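Side-chain contact in post-proline cleaving enzyme (Rickettsia typhi, PDB 4HVT), which probably cleaves oligopeptides after proline residues as a serine peptidase of the prolyl oligopeptidase family: residues K528-Q531 and T537-N540. Residues are numbered along the deposited sequence; the frame is centred on the assembly and turned at random.
Sequences KSAQ and TAFN
Ala530 and Thr537 face each other with their CA atoms 5.2 Å apart, where the type I beta turn from Lys528 to Gln531 lies against the first turn of helix 536-551. The bond closing the turn, from Gln531 N to Lys528 O, is weak. Ala530 points its methyl at the helix. That CB sits 3.6 Å from Ala538 N and 3.8 Å from Ala538 CB. The Ala530 methyl comes end-on against the flank of the Ala538 methyl, and both alanines are buried. Next to it, Thr537 meets the carbonyl oxygen of Ser529. Thr537 CB lies 3.5 Å from Ser529 O, and CG2 of Thr537 lies 3.6 Å from the same oxygen. Chi1 of -70° sets Thr537 OG1 beside the backbone N and anti to the carbonyl carbon, where it meets a water, and leaves CG2 against Ser529 O. OG1 does not bond the oxygen directly. The water bridges the two polar atoms beside these direct contacts: it donates to Ser529 O at 2.6 Å and is hydrogen-bonded to Thr537 OG1 at 2.8 Å.

Both segments belong to the catalytic alpha/beta-hydrolase part of the prolyl oligopeptidase fold. The turn follows helix 524-528, and a short connection leads from it into helix 536-551. Arg535 in that connection reaches back to hydrogen-bond Ala530 O, and on the turn Ser529 OG bonds Glu525 O, one turn back in the preceding helix. The far side of the turn meets other parts of the chain: Lys528 NZ bonds Arg307 O, and Gln531 NE2 bonds Thr609 O. Helix 536-551 itself packs on helix 567-578 through Phe539.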
# COMPACT_ATOMS: atom_id res chain seq x y z
N LYS A 528 11.09 6.06 -13.71
CA LYS A 528 11.47 7.36 -14.33
C LYS A 528 11.04 7.42 -15.78
O LYS A 528 10.70 8.52 -16.28
CB LYS A 528 12.99 7.55 -14.20
CG LYS A 528 13.43 7.89 -12.78
CD LYS A 528 14.95 7.88 -12.64
CE LYS A 528 15.41 7.74 -11.20
NZ LYS A 528 16.85 8.11 -11.07
N SER A 529 11.01 6.26 -16.47
CA SER A 529 10.58 6.17 -17.84
C SER A 529 9.16 6.66 -18.16
O SER A 529 8.86 6.97 -19.32
CB SER A 529 10.69 4.70 -18.33
OG SER A 529 12.09 4.48 -18.56
N ALA A 530 8.29 6.65 -17.15
CA ALA A 530 6.90 7.10 -17.26
C ALA A 530 6.53 8.13 -16.20
O ALA A 530 5.35 8.38 -15.94
CB ALA A 530 5.94 5.93 -17.25
N GLN A 531 7.55 8.78 -15.66
CA GLN A 531 7.35 9.80 -14.63
C GLN A 531 7.07 11.19 -15.23
O GLN A 531 7.59 11.56 -16.27
CB GLN A 531 8.55 9.83 -13.71
CG GLN A 531 8.36 10.65 -12.47
CD GLN A 531 9.61 10.64 -11.58
OE1 GLN A 531 10.59 9.94 -11.86
NE2 GLN A 531 9.60 11.50 -10.55
N THR A 537 3.98 7.02 -21.58
CA THR A 537 4.68 5.77 -21.73
C THR A 537 3.97 4.64 -20.92
O THR A 537 3.76 3.54 -21.45
CB THR A 537 6.17 5.94 -21.36
OG1 THR A 537 6.82 6.73 -22.34
CG2 THR A 537 6.90 4.57 -21.23
N ALA A 538 3.53 4.93 -19.71
CA ALA A 538 2.80 3.95 -18.91
C ALA A 538 1.53 3.52 -19.64
O ALA A 538 1.22 2.34 -19.72
CB ALA A 538 2.44 4.52 -17.53
N PHE A 539 0.82 4.50 -20.17
CA PHE A 539 -0.44 4.25 -20.79
C PHE A 539 -0.25 3.39 -22.07
O PHE A 539 -0.99 2.47 -22.30
CB PHE A 539 -1.19 5.54 -21.09
CG PHE A 539 -1.26 6.54 -19.92
CD1 PHE A 539 -1.44 6.13 -18.60
CD2 PHE A 539 -1.20 7.90 -20.15
CE1 PHE A 539 -1.49 7.02 -17.54
CE2 PHE A 539 -1.28 8.79 -19.09
CZ PHE A 539 -1.43 8.35 -17.79
N ASN A 540 0.78 3.72 -22.85
CA ASN A 540 1.12 2.96 -24.04
C ASN A 540 1.44 1.51 -23.69
O ASN A 540 1.02 0.61 -24.40
CB ASN A 540 2.32 3.57 -24.75
CG ASN A 540 1.99 4.90 -25.41
OD1 ASN A 540 0.83 5.26 -25.58
ND2 ASN A 540 3.03 5.61 -25.80
O HOH W 1 9.55 7.26 -21.80